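Local coordinates for protein WA352 (Oryza sativa subsp. indica, PDB 5ZT3) that is a mitochondrial protein linked to cytoplasmic male sterility in rice, represented here by a largely helical part that includes its DUF8018 region, at residues 96-99 with 100-104; 103-106 with 107-111; 115-118 with 119-123. All coordinates share one frame; numbering follows the deposited sequence.

Contact 1. Residues 96-99 with 100-104; sequences EDLA and RLHQM
E96, whose side chain lies against R100, four residues further on, has its OE1 gripped by two donors. The backbone N of D97 lies 2.9 Å from E96 OE1, on the lone pair facing away from OE2, and ND2 of N88 supplies the second hydrogen bond. Together they fix the rotation of a buried carboxylate. A bend at chi2 (55°) folds that group back over the arginine stem, and E96 CD comes within 3.3 Å of R100 CG. This is a contact with the aliphatic part: E96 OE2 and R100 NH1 remain 5.0 Å apart, too far for a salt bridge, although the opposite charges may still attract. Further up the glutamate, E96 CG packs at 3.8 Å on L101 CD2, so one leucine methyl branch meets the methylenes behind the carboxylate.

R100 bends at chi2 and chi3 and sends its head group toward Q103 instead. Its NE bonds to Q103 OE1 at 3.0 Å, from above the amide carbonyl plane, and NH2 adds a weak bond to the same oxygen. D97 turns its carboxylate to the backbone: OD1 accepts from R100 N at 3.0 Å, with the donor 25° out of the carboxylate plane. On the flank formed by L98 and H102, the two side chains run side by side, with the imidazole edge near L98 O. L98 and L101 both reach L58 of helix 45-72. The bond from D97 OD1 to R100 N defines an aspartate N-cap, here starting helix 98-111.

Contact 2. Residues 103-106 with 107-111; sequences QMLD and DLQSR
With OG placed beside its own backbone N (chi1 -59°), S110 reaches back one turn to D106, while a similar first torsion in Q109 (chi1 -76°) carries that chain across L105. S110 OG thereby adds a second hydrogen bond to D106 O, at 2.8 Å, which S110 N already reaches at 2.8 Å. The two donors arrive from opposite faces of the carbonyl plane. The OG bond holds the serine hydroxyl against the helix backbone.

Q109 is extended beyond CG, and its amide meets the branch point of L105, Q109 NE2 lying 3.7 Å from L105 CG. Both leucine methyls also touch that nitrogen, a purely van der Waals contact on a partly exposed flank. L108 is buried; its CG lies 3.4 Å from M104 O.

D107 and R111 form a charged pair near the C-terminal end of the helix. R111 NH1 makes a salt bridge of 2.9 Å to D107 OD1, approaching on the anti side and 18° out of the carboxylate plane. The other oxygen, D107 OD2, bonds to OG1 of T117, so the aspartate is held from both its own helix and the next one. L105 and L108 pack on I65 of helix 45-72. A serine hydroxyl doubling the backbone bond to the carbonyl four residues earlier is a familiar intrahelical motif, and here it occurs in the last turn of helix 98-111.

Contact 3. Residues 115-118 with 119-123; sequences SATF and WRLVE
F118 meets both W119 and V122 through its ring in the first turns of helix 116-124. It presents its edge to the face of W119 in a T-shaped stack: the phenyl and five-membered ring centroids are 4.9 Å apart, with the planes at 81°. F118 CE2 rides over the centre of the indole and approaches W119 CE2 to 3.8 Å. The phenyl also receives a CH-pi contact over one face, where V122 CG2 stands 3.7 Å from its centroid and 18° off the ring normal. F118 takes up this position because its CG is anti to the backbone N (chi1 169°), which swings the ring along the helix toward V122, the residue one turn later.

Aliphatic packing continues on the side of T117 and L121. These side chains lie next to each other and point the same way, with T117 CG2 3.8 Å from L121 CD1.

Polar contacts fix the start of the helix, and a water bridges two of its side chains. S115 is the N-cap: its OG accepts from F118 N at 3.0 Å and is also hydrogen-bonded to N112 O. The next backbone bond, from W119 N to S115 O, is weak, whereas V122 N reaches F118 O at 2.9 Å. The water donates to T117 OG1 at 2.7 Å and accepts from R120 NH2, lying in the guanidinium plane at its edge; D107 is the other partner of OG1.

Helix 116-124 thus sits against two others. T117 packs on M104 and L108 of helix 98-111, whereas F118 and L121 reach M69 of helix 45-72, with L121 also touching I65.

How the contacts relate
Contact 1 covers the start of helix 98-111 and the two residues before it; contact 2 continues along the same helix, sharing Q103 and M104, and contact 3 opens helix 116-124. The centre of contact 1 lies about 9 Å from the centre of the chain, those of contacts 2 and 3 about 15 Å, yet contact 3 has four of eight touching residues buried, against three of nine and two of eight. Contacts 1 and 3 both include an N-cap, aspartate and serine, followed by carboxylate and arginine stem in one, aromatic rings in the other. Contact 2 relies on a salt bridge and a doubly used carbonyl. D107 joins contact 2 to contact 3; M104 CE packs 4.0 Å from L121 CD2, joining contacts 1 and 3.

Contact 1. Residues 96-99 with 100-104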
loop_
_atom_site.group_PDB
_atom_site.type_symbol
_atom_site.label_atom_id
_atom_site.label_comp_id
_atom_site.label_asym_id
_atom_site.label_seq_id
_atom_site.Cartn_x
_atom_site.Cartn_y
_atom_site.Cartn_z
ATOM N N GLU A 96 2.883 -0.779 -6.161
ATOM C CA GLU A 96 4.143 -0.061 -6.126
ATOM C C GLU A 96 5.292 -1.026 -5.859
ATOM O O GLU A 96 5.121 -2.085 -5.248
ATOM C CB GLU A 96 4.088 1.021 -5.045
ATOM C CG GLU A 96 5.262 1.987 -5.022
ATOM C CD GLU A 96 5.485 2.677 -6.356
ATOM O OE1 GLU A 96 6.147 2.075 -7.231
ATOM O OE2 GLU A 96 5.015 3.827 -6.526
ATOM N N ASP A 97 6.471 -0.660 -6.352
ATOM C CA ASP A 97 7.687 -1.419 -6.094
ATOM C C ASP A 97 8.054 -1.347 -4.611
ATOM O O ASP A 97 7.927 -0.300 -3.973
ATOM C CB ASP A 97 8.803 -0.828 -6.957
ATOM C CG ASP A 97 10.177 -1.322 -6.571
ATOM O OD1 ASP A 97 10.902 -0.568 -5.882
ATOM O OD2 ASP A 97 10.538 -2.451 -6.976
ATOM N N LEU A 98 8.517 -2.474 -4.060
ATOM C CA LEU A 98 8.796 -2.546 -2.627
ATOM C C LEU A 98 9.827 -1.504 -2.200
ATOM O O LEU A 98 9.641 -0.800 -1.200
ATOM C CB LEU A 98 9.259 -3.955 -2.260
ATOM C CG LEU A 98 9.446 -4.249 -0.772
ATOM C CD1 LEU A 98 8.123 -4.285 -0.026
ATOM C CD2 LEU A 98 10.217 -5.551 -0.590
ATOM N N ALA A 99 10.918 -1.376 -2.960
ATOM C CA ALA A 99 11.952 -0.411 -2.594
ATOM C C ALA A 99 11.426 1.015 -2.659
ATOM O O ALA A 99 11.819 1.863 -1.850
ATOM C CB ALA A 99 13.177 -0.570 -3.489
ATOM N N ARG A 100 10.539 1.305 -3.617
ATOM C CA ARG A 100 9.960 2.646 -3.695
ATOM C C ARG A 100 9.106 2.951 -2.470
ATOM O O ARG A 100 9.134 4.072 -1.948
ATOM C CB ARG A 100 9.155 2.804 -4.991
ATOM C CG ARG A 100 8.176 3.995 -5.030
ATOM C CD ARG A 100 8.852 5.354 -4.844
ATOM N NE ARG A 100 10.179 5.408 -5.423
ATOM C CZ ARG A 100 10.441 5.641 -6.707
ATOM N NH1 ARG A 100 9.454 5.806 -7.584
ATOM N NH2 ARG A 100 11.705 5.668 -7.136
ATOM N N LEU A 101 8.330 1.970 -2.001
ATOM C CA LEU A 101 7.564 2.168 -0.778
ATOM C C LEU A 101 8.486 2.443 0.403
ATOM O O LEU A 101 8.196 3.313 1.234
ATOM C CB LEU A 101 6.673 0.951 -0.520
ATOM C CG LEU A 101 5.474 0.732 -1.447
ATOM C CD1 LEU A 101 4.811 -0.592 -1.111
ATOM C CD2 LEU A 101 4.474 1.882 -1.346
ATOM N N HIS A 102 9.612 1.723 0.488
ATOM C CA HIS A 102 10.578 2.028 1.542
ATOM C C HIS A 102 11.109 3.450 1.418
ATOM O O HIS A 102 11.249 4.159 2.424
ATOM C CB HIS A 102 11.729 1.020 1.540
ATOM C CG HIS A 102 11.424 -0.251 2.274
ATOM N ND1 HIS A 102 11.578 -0.378 3.639
ATOM C CD2 HIS A 102 10.989 -1.454 1.833
ATOM C CE1 HIS A 102 11.236 -1.601 4.007
ATOM N NE2 HIS A 102 10.867 -2.270 2.932
ATOM N N GLN A 103 11.397 3.894 0.192
ATOM C CA GLN A 103 11.868 5.264 -0.006
ATOM C C GLN A 103 10.819 6.275 0.442
ATOM O O GLN A 103 11.144 7.279 1.087
ATOM C CB GLN A 103 12.238 5.481 -1.472
ATOM C CG GLN A 103 12.732 6.888 -1.785
ATOM C CD GLN A 103 13.035 7.088 -3.258
ATOM O OE1 GLN A 103 12.677 6.261 -4.099
ATOM N NE2 GLN A 103 13.694 8.195 -3.580
ATOM N N MET A 104 9.549 6.017 0.115
ATOM C CA MET A 104 8.472 6.920 0.514
ATOM C C MET A 104 8.335 6.979 2.030
ATOM O O MET A 104 8.196 8.069 2.608
ATOM C CB MET A 104 7.169 6.451 -0.141
ATOM C CG MET A 104 7.193 6.600 -1.659
ATOM S SD MET A 104 5.920 5.688 -2.532
ATOM C CE MET A 104 4.465 6.385 -1.784
#

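Contact 2. Residues 103-106 with 107-111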
loop_
_atom_site.group_PDB
_atom_site.type_symbol
_atom_site.label_atom_id
_atom_site.label_comp_id
_atom_site.label_asym_id
_atom_site.label_seq_id
_atom_site.Cartn_x
_atom_site.Cartn_y
_atom_site.Cartn_z
ATOM N N GLN A 103 11.397 3.894 0.192
ATOM C CA GLN A 103 11.868 5.264 -0.006
ATOM C C GLN A 103 10.819 6.275 0.442
ATOM O O GLN A 103 11.144 7.279 1.087
ATOM C CB GLN A 103 12.238 5.481 -1.472
ATOM C CG GLN A 103 12.732 6.888 -1.785
ATOM C CD GLN A 103 13.035 7.088 -3.258
ATOM O OE1 GLN A 103 12.677 6.261 -4.099
ATOM N NE2 GLN A 103 13.694 8.195 -3.580
ATOM N N MET A 104 9.549 6.017 0.115
ATOM C CA MET A 104 8.472 6.920 0.514
ATOM C C MET A 104 8.335 6.979 2.030
ATOM O O MET A 104 8.196 8.069 2.608
ATOM C CB MET A 104 7.169 6.451 -0.141
ATOM C CG MET A 104 7.193 6.600 -1.659
ATOM S SD MET A 104 5.920 5.688 -2.532
ATOM C CE MET A 104 4.465 6.385 -1.784
ATOM N N LEU A 105 8.385 5.820 2.698
ATOM C CA LEU A 105 8.286 5.808 4.154
ATOM C C LEU A 105 9.460 6.546 4.788
ATOM O O LEU A 105 9.277 7.323 5.738
ATOM C CB LEU A 105 8.200 4.372 4.666
ATOM C CG LEU A 105 8.061 4.263 6.186
ATOM C CD1 LEU A 105 6.797 4.956 6.653
ATOM C CD2 LEU A 105 8.086 2.813 6.643
ATOM N N ASP A 106 10.672 6.347 4.256
ATOM C CA ASP A 106 11.830 7.065 4.787
ATOM C C ASP A 106 11.655 8.572 4.644
ATOM O O ASP A 106 12.015 9.338 5.550
ATOM C CB ASP A 106 13.112 6.614 4.083
ATOM C CG ASP A 106 14.291 7.529 4.377
ATOM O OD1 ASP A 106 14.891 7.389 5.461
ATOM O OD2 ASP A 106 14.618 8.386 3.526
ATOM N N ASP A 107 11.121 9.016 3.505
ATOM C CA ASP A 107 10.903 10.441 3.264
ATOM C C ASP A 107 9.934 11.018 4.292
ATOM O O ASP A 107 10.180 12.089 4.865
ATOM C CB ASP A 107 10.363 10.612 1.835
ATOM C CG ASP A 107 10.465 12.038 1.307
ATOM O OD1 ASP A 107 11.344 12.802 1.752
ATOM O OD2 ASP A 107 9.669 12.399 0.407
ATOM N N LEU A 108 8.823 10.318 4.538
ATOM C CA LEU A 108 7.855 10.757 5.540
ATOM C C LEU A 108 8.450 10.732 6.940
ATOM O O LEU A 108 8.221 11.652 7.731
ATOM C CB LEU A 108 6.619 9.861 5.498
ATOM C CG LEU A 108 5.792 9.913 4.226
ATOM C CD1 LEU A 108 4.721 8.841 4.289
ATOM C CD2 LEU A 108 5.160 11.285 4.061
ATOM N N GLN A 109 9.199 9.685 7.276
ATOM C CA GLN A 109 9.769 9.605 8.616
ATOM C C GLN A 109 10.817 10.688 8.835
ATOM O O GLN A 109 10.946 11.219 9.944
ATOM C CB GLN A 109 10.355 8.218 8.851
ATOM C CG GLN A 109 9.302 7.167 9.115
ATOM C CD GLN A 109 9.866 5.761 9.134
ATOM O OE1 GLN A 109 10.981 5.516 8.664
ATOM N NE2 GLN A 109 9.100 4.827 9.682
ATOM N N SER A 110 11.554 11.045 7.783
ATOM C CA SER A 110 12.640 12.008 7.922
ATOM C C SER A 110 12.128 13.441 7.899
ATOM O O SER A 110 12.630 14.292 8.644
ATOM C CB SER A 110 13.665 11.800 6.805
ATOM O OG SER A 110 14.207 10.488 6.844
ATOM N N ARG A 111 11.126 13.731 7.065
ATOM C CA ARG A 111 10.725 15.106 6.801
ATOM C C ARG A 111 9.251 15.403 7.051
ATOM O O ARG A 111 8.855 16.572 6.974
ATOM C CB ARG A 111 11.099 15.513 5.367
ATOM C CG ARG A 111 12.604 15.616 5.144
ATOM C CD ARG A 111 12.947 15.618 3.668
ATOM N NE ARG A 111 14.366 15.356 3.438
ATOM C CZ ARG A 111 14.841 14.201 2.983
ATOM N NH1 ARG A 111 14.011 13.201 2.712
ATOM N NH2 ARG A 111 16.145 14.042 2.803
#

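Contact 3. Residues 115-118 with 119-123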
loop_
_atom_site.group_PDB
_atom_site.type_symbol
_atom_site.label_atom_id
_atom_site.label_comp_id
_atom_site.label_asym_id
_atom_site.label_seq_id
_atom_site.Cartn_x
_atom_site.Cartn_y
_atom_site.Cartn_z
ATOM N N SER A 115 7.899 16.907 3.269
ATOM C CA SER A 115 8.465 16.001 2.281
ATOM C C SER A 115 7.689 16.064 0.969
ATOM O O SER A 115 6.494 16.366 0.943
ATOM C CB SER A 115 8.449 14.566 2.808
ATOM O OG SER A 115 7.119 14.134 3.036
ATOM N N ALA A 116 8.386 15.748 -0.124
ATOM C CA ALA A 116 7.702 15.590 -1.402
ATOM C C ALA A 116 6.685 14.460 -1.336
ATOM O O ALA A 116 5.604 14.560 -1.929
ATOM C CB ALA A 116 8.716 15.324 -2.511
ATOM N N THR A 117 7.011 13.381 -0.615
ATOM C CA THR A 117 6.090 12.255 -0.504
ATOM C C THR A 117 4.777 12.676 0.135
ATOM O O THR A 117 3.703 12.288 -0.335
ATOM C CB THR A 117 6.728 11.122 0.298
ATOM O OG1 THR A 117 7.874 10.637 -0.408
ATOM C CG2 THR A 117 5.748 9.973 0.481
ATOM N N PHE A 118 4.839 13.463 1.211
ATOM C CA PHE A 118 3.615 13.935 1.846
ATOM C C PHE A 118 2.714 14.636 0.834
ATOM O O PHE A 118 1.523 14.329 0.727
ATOM C CB PHE A 118 3.941 14.869 3.008
ATOM C CG PHE A 118 2.748 15.603 3.533
ATOM C CD1 PHE A 118 1.888 14.989 4.431
ATOM C CD2 PHE A 118 2.476 16.909 3.146
ATOM C CE1 PHE A 118 0.791 15.662 4.933
ATOM C CE2 PHE A 118 1.375 17.587 3.638
ATOM C CZ PHE A 118 0.531 16.959 4.536
ATOM N N TRP A 119 3.271 15.584 0.081
ATOM C CA TRP A 119 2.447 16.358 -0.846
ATOM C C TRP A 119 1.955 15.508 -2.010
ATOM O O TRP A 119 0.810 15.661 -2.458
ATOM C CB TRP A 119 3.202 17.599 -1.316
ATOM C CG TRP A 119 3.159 18.639 -0.283
ATOM C CD1 TRP A 119 4.185 19.061 0.509
ATOM C CD2 TRP A 119 1.999 19.353 0.134
ATOM N NE1 TRP A 119 3.737 20.028 1.377
ATOM C CE2 TRP A 119 2.399 20.227 1.162
ATOM C CE3 TRP A 119 0.664 19.367 -0.286
ATOM C CZ2 TRP A 119 1.506 21.090 1.790
ATOM C CZ3 TRP A 119 -0.215 20.225 0.339
ATOM C CH2 TRP A 119 0.209 21.076 1.360
ATOM N N ARG A 120 2.792 14.608 -2.509
ATOM C CA ARG A 120 2.336 13.720 -3.567
ATOM C C ARG A 120 1.150 12.877 -3.106
ATOM O O ARG A 120 0.156 12.735 -3.830
ATOM C CB ARG A 120 3.492 12.843 -4.029
ATOM C CG ARG A 120 3.134 11.919 -5.162
ATOM C CD ARG A 120 4.363 11.292 -5.787
ATOM N NE ARG A 120 5.130 12.254 -6.573
ATOM C CZ ARG A 120 6.330 12.714 -6.236
ATOM N NH1 ARG A 120 6.950 13.589 -7.016
ATOM N NH2 ARG A 120 6.918 12.299 -5.122
ATOM N N LEU A 121 1.226 12.340 -1.889
ATOM C CA LEU A 121 0.165 11.479 -1.376
ATOM C C LEU A 121 -1.089 12.280 -1.025
ATOM O O LEU A 121 -2.208 11.805 -1.252
ATOM C CB LEU A 121 0.682 10.666 -0.193
ATOM C CG LEU A 121 1.792 9.685 -0.551
ATOM C CD1 LEU A 121 2.154 8.858 0.667
ATOM C CD2 LEU A 121 1.333 8.794 -1.692
ATOM N N VAL A 122 -0.930 13.490 -0.478
ATOM C CA VAL A 122 -2.082 14.353 -0.222
ATOM C C VAL A 122 -2.891 14.559 -1.494
ATOM O O VAL A 122 -4.127 14.532 -1.478
ATOM C CB VAL A 122 -1.623 15.699 0.370
ATOM C CG1 VAL A 122 -2.720 16.774 0.218
ATOM C CG2 VAL A 122 -1.251 15.521 1.829
ATOM N N GLU A 123 -2.202 14.783 -2.613
ATOM C CA GLU A 123 -2.900 15.052 -3.864
ATOM C C GLU A 123 -3.630 13.821 -4.386
ATOM O O GLU A 123 -4.715 13.951 -4.961
ATOM C CB GLU A 123 -1.914 15.613 -4.891
ATOM C CG GLU A 123 -2.518 15.913 -6.267
ATOM C CD GLU A 123 -3.685 16.884 -6.199
ATOM O OE1 GLU A 123 -3.689 17.752 -5.295
ATOM O OE2 GLU A 123 -4.599 16.786 -7.049
HETATM O O HOH W 1 7.116 10.094 -2.991
#